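Local atomic coordinates of hydrolase, alpha/beta hydrolase FOLD family (Staphylococcus aureus, PDB entry 2XMZ), a protein that catalyses the formation of 2-succinyl-6-hydroxy-2,4-cyclohexadiene-1-carboxylate, the pyruvate-eliminating synthase step of menaquinone biosynthesis. Residues A97-I102 / P197-R202; P201-I206 / N230-S235. All blocks are in the same frame, centred on the assembly; numbering follows the deposited sequence. Where two conformers were deposited one is given.

Contact 1. Residues A97-I102 / P197-R202; sequences ALYYAI and PNLWPR
The helix behind the probable nucleophile elbow of this α/β hydrolase, 92-103, receives Leu199 of the loop before strand 210-215 between Tyr99 and Ile102. Leu199 CD1 does most of the touching. It rests on the helix backbone itself, 3.6 Å from Tyr99 CA, and also meets the Tyr99 CB methylene at 3.9 Å. Tyr99 has CG anti to its backbone N (chi1 -171°), which puts CG beside the carbonyl carbon; Leu199 CD1 lies oblique to the ring, and Pro197 CG is at its edge, near its plane, 4.2 Å from Tyr99 CE1. Leu199 is thus gripped from its CB as well as its tip, since Ile102 CD1 approaches Leu199 CB to 4.0 Å. The other branch of Ile102, CG2, packs on Arg202, an exposed residue, 3.5 Å from CD, the two side chains crossing obliquely. The guanidinium of Arg202 pairs with Glu205, while its CB and CD pack on Ile102. The loop keeps its shape partly through an Asx turn, in which Asn198 OD1 accepts from Trp200 N at 3.0 Å, the donor standing above the carbonyl plane. Leu199 is backbone-bonded to Pro118, and the ring of Phe66 meets that of Tyr99. The result is a loop packed on the flank of a helix whose Ala97 and Ala101 touch Leu111 of strand 110-114, the helix-on-sheet layering of the α/β-hydrolase fold.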
ATOM      1  N   ALA A  97       0.696   4.694  -4.255  1.00 18.74           N
ATOM      2  CA  ALA A  97       1.946   5.431  -4.083  1.00 19.78           C
ATOM      3  C   ALA A  97       2.662   5.605  -5.411  1.00 20.73           C
ATOM      4  O   ALA A  97       3.241   6.663  -5.693  1.00 22.55           O
ATOM      5  CB  ALA A  97       2.864   4.755  -3.043  1.00 19.90           C
ATOM      6  N   LEU A  98       2.616   4.584  -6.264  1.00 21.23           N
ATOM      7  CA  LEU A  98       3.217   4.739  -7.605  1.00 21.60           C
ATOM      8  C   LEU A  98       2.475   5.799  -8.416  1.00 22.09           C
ATOM      9  O   LEU A  98       3.094   6.665  -9.035  1.00 22.30           O
ATOM     10  CB  LEU A  98       3.178   3.397  -8.358  1.00 21.57           C
ATOM     11  CG  LEU A  98       4.341   2.446  -8.054  1.00 22.63           C
ATOM     12  CD1 LEU A  98       4.024   1.045  -8.584  1.00 23.22           C
ATOM     13  CD2 LEU A  98       5.602   2.941  -8.679  1.00 20.86           C
ATOM     14  N   TYR A  99       1.137   5.755  -8.379  1.00 21.58           N
ATOM     15  CA  TYR A  99       0.335   6.732  -9.103  1.00 22.56           C
ATOM     16  C   TYR A  99       0.666   8.117  -8.598  1.00 22.65           C
ATOM     17  O   TYR A  99       0.815   9.080  -9.391  1.00 23.93           O
ATOM     18  CB  TYR A  99      -1.171   6.440  -8.978  1.00 22.52           C
ATOM     19  CG  TYR A  99      -2.002   7.314  -9.892  1.00 23.16           C
ATOM     20  CD1 TYR A  99      -2.333   6.889 -11.168  1.00 22.00           C
ATOM     21  CD2 TYR A  99      -2.428   8.577  -9.485  1.00 24.44           C
ATOM     22  CE1 TYR A  99      -3.092   7.688 -12.035  1.00 26.72           C
ATOM     23  CE2 TYR A  99      -3.188   9.402 -10.352  1.00 25.88           C
ATOM     24  CZ  TYR A  99      -3.506   8.942 -11.621  1.00 26.05           C
ATOM     25  OH  TYR A  99      -4.247   9.720 -12.483  1.00 28.74           O
ATOM     26  N   TYR A 100       0.814   8.228  -7.284  1.00 21.42           N
ATOM     27  CA  TYR A 100       1.075   9.504  -6.691  1.00 21.43           C
ATOM     28  C   TYR A 100       2.474  10.010  -7.017  1.00 21.18           C
ATOM     29  O   TYR A 100       2.638  11.196  -7.262  1.00 21.32           O
ATOM     30  CB  TYR A 100       0.858   9.520  -5.173  1.00 20.56           C
ATOM     31  CG  TYR A 100       0.751  10.937  -4.681  1.00 23.12           C
ATOM     32  CD1 TYR A 100      -0.479  11.608  -4.688  1.00 23.80           C
ATOM     33  CD2 TYR A 100       1.891  11.643  -4.262  1.00 24.74           C
ATOM     34  CE1 TYR A 100      -0.566  12.928  -4.253  1.00 23.70           C
ATOM     35  CE2 TYR A 100       1.812  12.933  -3.828  1.00 25.26           C
ATOM     36  CZ  TYR A 100       0.573  13.580  -3.836  1.00 26.00           C
ATOM     37  OH  TYR A 100       0.502  14.878  -3.410  1.00 27.67           O
ATOM     38  N   ALA A 101       3.465   9.121  -7.015  1.00 20.71           N
ATOM     39  CA  ALA A 101       4.840   9.499  -7.387  1.00 21.93           C
ATOM     40  C   ALA A 101       4.895  10.085  -8.783  1.00 22.90           C
ATOM     41  O   ALA A 101       5.732  10.939  -9.058  1.00 22.41           O
ATOM     42  CB  ALA A 101       5.808   8.297  -7.285  1.00 21.08           C
ATOM     43  N   ILE A 102       4.019   9.593  -9.666  1.00 23.01           N
ATOM     44  CA  ILE A 102       3.985  10.017 -11.069  1.00 23.47           C
ATOM     45  C   ILE A 102       3.071  11.226 -11.321  1.00 24.51           C
ATOM     46  O   ILE A 102       3.384  12.088 -12.144  1.00 24.86           O
ATOM     47  CB  ILE A 102       3.515   8.832 -11.956  1.00 23.53           C
ATOM     48  CG1 ILE A 102       4.559   7.710 -11.920  1.00 24.38           C
ATOM     49  CG2 ILE A 102       3.229   9.273 -13.400  1.00 22.96           C
ATOM     50  CD1 ILE A 102       4.028   6.334 -12.339  1.00 22.76           C
ATOM     51  N   PRO A 197      -4.662   2.749 -14.476  1.00 28.03           N
ATOM     52  CA  PRO A 197      -3.900   2.845 -15.713  1.00 28.87           C
ATOM     53  C   PRO A 197      -2.603   2.055 -15.604  1.00 28.07           C
ATOM     54  O   PRO A 197      -2.056   1.881 -14.504  1.00 26.69           O
ATOM     55  CB  PRO A 197      -3.587   4.343 -15.826  1.00 29.40           C
ATOM     56  CG  PRO A 197      -4.563   5.027 -14.911  1.00 29.49           C
ATOM     57  CD  PRO A 197      -4.723   4.047 -13.781  1.00 28.75           C
ATOM     58  N   ASN A 198      -2.137   1.565 -16.740  1.00 28.80           N
ATOM     59  CA  ASN A 198      -0.858   0.862 -16.838  1.00 29.11           C
ATOM     60  C   ASN A 198       0.281   1.865 -16.620  1.00 28.51           C
ATOM     61  O   ASN A 198       0.639   2.617 -17.537  1.00 29.05           O
ATOM     62  CB  ASN A 198      -0.740   0.213 -18.227  1.00 29.91           C
ATOM     63  CG  ASN A 198       0.672  -0.239 -18.552  1.00 30.24           C
ATOM     64  OD1 ASN A 198       1.462  -0.526 -17.660  1.00 29.99           O
ATOM     65  ND2 ASN A 198       0.983  -0.321 -19.841  1.00 31.99           N
ATOM     66  N   LEU A 199       0.860   1.859 -15.422  1.00 27.63           N
ATOM     67  CA  LEU A 199       1.914   2.837 -15.071  1.00 26.63           C
ATOM     68  C   LEU A 199       3.323   2.362 -15.432  1.00 27.04           C
ATOM     69  O   LEU A 199       4.319   3.056 -15.164  1.00 26.96           O
ATOM     70  CB  LEU A 199       1.833   3.218 -13.590  1.00 26.09           C
ATOM     71  CG  LEU A 199       0.546   3.898 -13.113  1.00 26.13           C
ATOM     72  CD1 LEU A 199       0.665   4.166 -11.614  1.00 27.55           C
ATOM     73  CD2 LEU A 199       0.281   5.194 -13.862  1.00 26.64           C
ATOM     74  N   TRP A 200       3.404   1.180 -16.043  1.00 26.37           N
ATOM     75  CA  TRP A 200       4.683   0.595 -16.438  1.00 26.19           C
ATOM     76  C   TRP A 200       5.543   1.560 -17.277  1.00 27.31           C
ATOM     77  O   TRP A 200       6.711   1.754 -16.963  1.00 27.73           O
ATOM     78  CB  TRP A 200       4.472  -0.751 -17.152  1.00 26.48           C
ATOM     79  CG  TRP A 200       4.182  -1.871 -16.184  1.00 23.84           C
ATOM     80  CD1 TRP A 200       2.954  -2.391 -15.874  1.00 23.44           C
ATOM     81  CD2 TRP A 200       5.135  -2.581 -15.376  1.00 24.54           C
ATOM     82  NE1 TRP A 200       3.087  -3.402 -14.945  1.00 25.11           N
ATOM     83  CE2 TRP A 200       4.413  -3.533 -14.616  1.00 25.38           C
ATOM     84  CE3 TRP A 200       6.527  -2.501 -15.213  1.00 23.95           C
ATOM     85  CZ2 TRP A 200       5.040  -4.404 -13.712  1.00 24.60           C
ATOM     86  CZ3 TRP A 200       7.145  -3.367 -14.313  1.00 24.86           C
ATOM     87  CH2 TRP A 200       6.407  -4.308 -13.588  1.00 24.73           C
ATOM     88  N   PRO A 201       4.961   2.190 -18.323  1.00 28.14           N
ATOM     89  CA  PRO A 201       5.758   3.115 -19.148  1.00 29.25           C
ATOM     90  C   PRO A 201       6.072   4.483 -18.500  1.00 28.64           C
ATOM     91  O   PRO A 201       6.875   5.233 -19.038  1.00 29.51           O
ATOM     92  CB  PRO A 201       4.912   3.285 -20.414  1.00 30.15           C
ATOM     93  CG  PRO A 201       3.527   2.998 -19.997  1.00 30.22           C
ATOM     94  CD  PRO A 201       3.595   2.014 -18.862  1.00 28.59           C
ATOM     95  N   ARG A 202       5.473   4.770 -17.346  1.00 28.09           N
ATOM     96  CA  ARG A 202       5.715   6.024 -16.616  1.00 27.87           C
ATOM     97  C   ARG A 202       6.651   5.831 -15.416  1.00 26.66           C
ATOM     98  O   ARG A 202       6.975   6.785 -14.740  1.00 26.46           O
ATOM     99  CB  ARG A 202       4.382   6.658 -16.160  1.00 27.95           C
ATOM    100  CG  ARG A 202       3.515   7.256 -17.303  1.00 31.75           C
ATOM    101  CD  ARG A 202       2.782   8.533 -16.827  1.00 35.91           C
ATOM    102  NE  ARG A 202       1.776   9.027 -17.770  1.00 39.52           N
ATOM    103  CZ  ARG A 202       2.019   9.854 -18.790  1.00 42.13           C
ATOM    104  NH1 ARG A 202       1.019  10.236 -19.581  1.00 44.02           N
ATOM    105  NH2 ARG A 202       3.255  10.306 -19.032  1.00 43.10           N
TER

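Contact 2. Residues P201-I206 / N230-S235; sequences PRLKEI and NLIPNS
The loop before strand 210-215 packs, at the edge of the α/β-hydrolase sheet, against the turn between helix 219-231 and strand 235-240, bringing Leu203 and Ile206 against Leu231, Ile232 and Pro233. The backbones come close, with Lys204 CA only 4.9 Å from Ile232 CA. Leu203 CB sits over both hydrophobic neighbours, 3.9 Å from Leu231 CB and equally near Ile232 CG1, while the Leu203 and Leu231 side chains cross at about a right angle. Ile206 and Ile232 meet by matching branches. Both have CG2 anti to the backbone N, and these methyls stand 4.1 Å apart, with the two CD1 atoms also facing each other.

Backbone carbonyls also take part. Leu231 O receives a CA-H...O contact from Lys204 CA at 3.3 Å, bent to 136° at the hydrogen. Pro233 CD lies 3.2 Å from Ile206 O, with CG close by. That same oxygen accepts from a water at 2.7 Å, and the water in turn takes the N-H of Asn234, bridging the two segments where they make no direct hydrogen bond. The 201-206 turn is held internally by backbone bonds from Glu205 N to Arg202 O and from Ile206 N to Leu203 O. Glu205 OE1 lies in the guanidinium plane of Arg202, 2.8 Å from NH2, and accepts through its syn lone pair.

Around this seam, Leu98 of helix 92-103 touches Leu203 and Ile206, Ile232 touches Thr210 at the start of strand 210-215, and Asn234 shares backbone bonds with Thr210 as the neighbouring strand 235-240 begins.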
ATOM      1  N   PRO A 201       4.961   2.190 -18.323  1.00 28.14           N
ATOM      2  CA  PRO A 201       5.758   3.115 -19.148  1.00 29.25           C
ATOM      3  C   PRO A 201       6.072   4.483 -18.500  1.00 28.64           C
ATOM      4  O   PRO A 201       6.875   5.233 -19.038  1.00 29.51           O
ATOM      5  CB  PRO A 201       4.912   3.285 -20.414  1.00 30.15           C
ATOM      6  CG  PRO A 201       3.527   2.998 -19.997  1.00 30.22           C
ATOM      7  CD  PRO A 201       3.595   2.014 -18.862  1.00 28.59           C
ATOM      8  N   ARG A 202       5.473   4.770 -17.346  1.00 28.09           N
ATOM      9  CA  ARG A 202       5.715   6.024 -16.616  1.00 27.87           C
ATOM     10  C   ARG A 202       6.651   5.831 -15.416  1.00 26.66           C
ATOM     11  O   ARG A 202       6.975   6.785 -14.740  1.00 26.46           O
ATOM     12  CB  ARG A 202       4.382   6.658 -16.160  1.00 27.95           C
ATOM     13  CG  ARG A 202       3.515   7.256 -17.303  1.00 31.75           C
ATOM     14  CD  ARG A 202       2.782   8.533 -16.827  1.00 35.91           C
ATOM     15  NE  ARG A 202       1.776   9.027 -17.770  1.00 39.52           N
ATOM     16  CZ  ARG A 202       2.019   9.854 -18.790  1.00 42.13           C
ATOM     17  NH1 ARG A 202       1.019  10.236 -19.581  1.00 44.02           N
ATOM     18  NH2 ARG A 202       3.255  10.306 -19.032  1.00 43.10           N
ATOM     19  N   LEU A 203       7.076   4.591 -15.142  1.00 25.94           N
ATOM     20  CA  LEU A 203       8.015   4.320 -14.026  1.00 24.66           C
ATOM     21  C   LEU A 203       9.335   5.072 -14.140  1.00 25.50           C
ATOM     22  O   LEU A 203       9.925   5.459 -13.120  1.00 24.99           O
ATOM     23  CB  LEU A 203       8.318   2.817 -13.898  1.00 23.87           C
ATOM     24  CG  LEU A 203       7.157   1.924 -13.457  1.00 24.69           C
ATOM     25  CD1 LEU A 203       7.657   0.492 -13.280  1.00 22.89           C
ATOM     26  CD2 LEU A 203       6.479   2.472 -12.169  1.00 21.40           C
ATOM     27  N   LYS A 204       9.807   5.247 -15.377  1.00 25.83           N
ATOM     28  CA  LYS A 204      11.027   5.988 -15.642  1.00 27.16           C
ATOM     29  C   LYS A 204      10.917   7.468 -15.270  1.00 26.88           C
ATOM     30  O   LYS A 204      11.925   8.136 -15.121  1.00 27.43           O
ATOM     31  CB  LYS A 204      11.496   5.828 -17.104  1.00 28.99           C
ATOM     32  CG  LYS A 204      10.541   6.343 -18.156  1.00 30.53           C
ATOM     33  CD  LYS A 204      11.096   6.035 -19.540  1.00 34.58           C
ATOM     34  CE  LYS A 204      10.002   5.774 -20.529  1.00 38.50           C
ATOM     35  NZ  LYS A 204       9.155   6.977 -20.731  1.00 43.75           N
ATOM     36  N   GLU A 205       9.695   7.960 -15.082  1.00 25.59           N
ATOM     37  CA  GLU A 205       9.493   9.342 -14.695  1.00 25.62           C
ATOM     38  C   GLU A 205       9.777   9.542 -13.220  1.00 24.95           C
ATOM     39  O   GLU A 205       9.965  10.654 -12.785  1.00 25.38           O
ATOM     40  CB  GLU A 205       8.057   9.773 -14.978  1.00 25.19           C
ATOM     41  CG  GLU A 205       7.582   9.444 -16.385  1.00 26.39           C
ATOM     42  CD  GLU A 205       6.270  10.125 -16.696  1.00 27.16           C
ATOM     43  OE1 GLU A 205       5.724   9.900 -17.790  1.00 29.39           O
ATOM     44  OE2 GLU A 205       5.776  10.873 -15.826  1.00 28.20           O
ATOM     45  N   ILE A 206       9.800   8.467 -12.446  1.00 24.17           N
ATOM     46  CA  ILE A 206       9.961   8.573 -10.993  1.00 24.34           C
ATOM     47  C   ILE A 206      11.443   8.755 -10.713  1.00 25.05           C
ATOM     48  O   ILE A 206      12.192   7.815 -10.844  1.00 25.50           O
ATOM     49  CB  ILE A 206       9.426   7.284 -10.274  1.00 22.11           C
ATOM     50  CG1 ILE A 206       7.932   7.109 -10.525  1.00 23.13           C
ATOM     51  CG2 ILE A 206       9.710   7.327  -8.749  1.00 21.85           C
ATOM     52  CD1 ILE A 206       7.406   5.824  -9.939  1.00 19.00           C
ATOM     53  N   ASN A 230      14.211  -2.193 -12.477  1.00 26.89           N
ATOM     54  CA  ASN A 230      14.897  -1.939 -13.740  1.00 28.79           C
ATOM     55  C   ASN A 230      14.534  -0.606 -14.354  1.00 27.74           C
ATOM     56  O   ASN A 230      15.337  -0.006 -15.068  1.00 28.20           O
ATOM     57  CB  ASN A 230      14.542  -3.013 -14.781  1.00 30.07           C
ATOM     58  CG  ASN A 230      15.250  -4.319 -14.556  1.00 35.68           C
ATOM     59  OD1 ASN A 230      16.278  -4.379 -13.875  1.00 40.79           O
ATOM     60  ND2 ASN A 230      14.714  -5.390 -15.153  1.00 37.49           N
ATOM     61  N   LEU A 231      13.295  -0.180 -14.120  1.00 26.24           N
ATOM     62  CA  LEU A 231      12.691   0.931 -14.845  1.00 25.81           C
ATOM     63  C   LEU A 231      12.705   2.242 -14.062  1.00 24.82           C
ATOM     64  O   LEU A 231      12.733   3.312 -14.655  1.00 24.51           O
ATOM     65  CB  LEU A 231      11.248   0.577 -15.245  1.00 25.20           C
ATOM     66  CG  LEU A 231      11.164  -0.455 -16.404  1.00 27.31           C
ATOM     67  CD1 LEU A 231       9.723  -0.936 -16.646  1.00 27.41           C
ATOM     68  CD2 LEU A 231      11.783   0.093 -17.685  1.00 28.23           C
ATOM     69  N   ILE A 232      12.645   2.142 -12.741  1.00 23.51           N
ATOM     70  CA  ILE A 232      12.755   3.320 -11.858  1.00 23.44           C
ATOM     71  C   ILE A 232      14.253   3.593 -11.704  1.00 24.50           C
ATOM     72  O   ILE A 232      14.981   2.732 -11.208  1.00 24.27           O
ATOM     73  CB  ILE A 232      12.060   3.067 -10.498  1.00 21.67           C
ATOM     74  CG1 ILE A 232      10.575   2.766 -10.722  1.00 21.57           C
ATOM     75  CG2 ILE A 232      12.294   4.249  -9.515  1.00 22.99           C
ATOM     76  CD1 ILE A 232       9.802   2.430  -9.441  1.00 20.61           C
ATOM     77  N   PRO A 233      14.730   4.768 -12.181  1.00 26.32           N
ATOM     78  CA  PRO A 233      16.180   4.941 -12.341  1.00 28.02           C
ATOM     79  C   PRO A 233      17.011   4.931 -11.044  1.00 28.74           C
ATOM     80  O   PRO A 233      18.126   4.398 -11.050  1.00 27.85           O
ATOM     81  CB  PRO A 233      16.300   6.303 -13.044  1.00 29.53           C
ATOM     82  CG  PRO A 233      15.031   6.992 -12.768  1.00 27.37           C
ATOM     83  CD  PRO A 233      13.988   5.930 -12.700  1.00 26.14           C
ATOM     84  N   ASN A 234      16.493   5.527  -9.963  1.00 28.14           N
ATOM     85  CA  ASN A 234      17.189   5.499  -8.653  1.00 29.52           C
ATOM     86  C   ASN A 234      16.476   4.577  -7.657  1.00 29.37           C
ATOM     87  O   ASN A 234      15.890   5.035  -6.669  1.00 29.70           O
ATOM     88  CB  ASN A 234      17.315   6.927  -8.124  0.50 29.73           C
ATOM     89  CG  ASN A 234      17.904   7.861  -9.153  0.50 29.15           C
ATOM     90  OD1 ASN A 234      19.069   7.725  -9.532  0.50 30.72           O
ATOM     91  ND2 ASN A 234      17.096   8.794  -9.641  0.50 25.49           N
ATOM     92  N   SER A 235      16.493   3.272  -7.945  1.00 29.30           N
ATOM     93  CA  SER A 235      15.725   2.292  -7.158  1.00 28.66           C
ATOM     94  C   SER A 235      16.673   1.265  -6.536  1.00 29.50           C
ATOM     95  O   SER A 235      17.728   0.994  -7.088  1.00 29.95           O
ATOM     96  CB  SER A 235      14.719   1.567  -8.055  1.00 27.11           C
ATOM     97  OG  SER A 235      15.408   0.864  -9.076  1.00 31.01           O
TER
HETATM   98  O   HOH W   1      14.157   6.945  -9.168  1.00 16.95           O

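Contacts 1 and 2 show one loop serving two neighbours: 197-206 lies between helix 92-103 and the end of helix 219-231, with Pro201 and Arg202 common to both. The interfaces merge through buried methyls, Leu98 CD2 reaching both Ile206 CD1 and Leu203 CD2 at 3.6 Å, and Trp200 packs on Leu231 besides. Each is partly buried, with an apolar interior and exposed residues at its margin, but contact 2 lies farther out, its centre about 18 Å from the chain centre against 13 Å. The chemistry differs too: contact 1 is apolar packing on a regular helix, whereas contact 2 adds backbone carbonyls and a bridging water to its apolar packing.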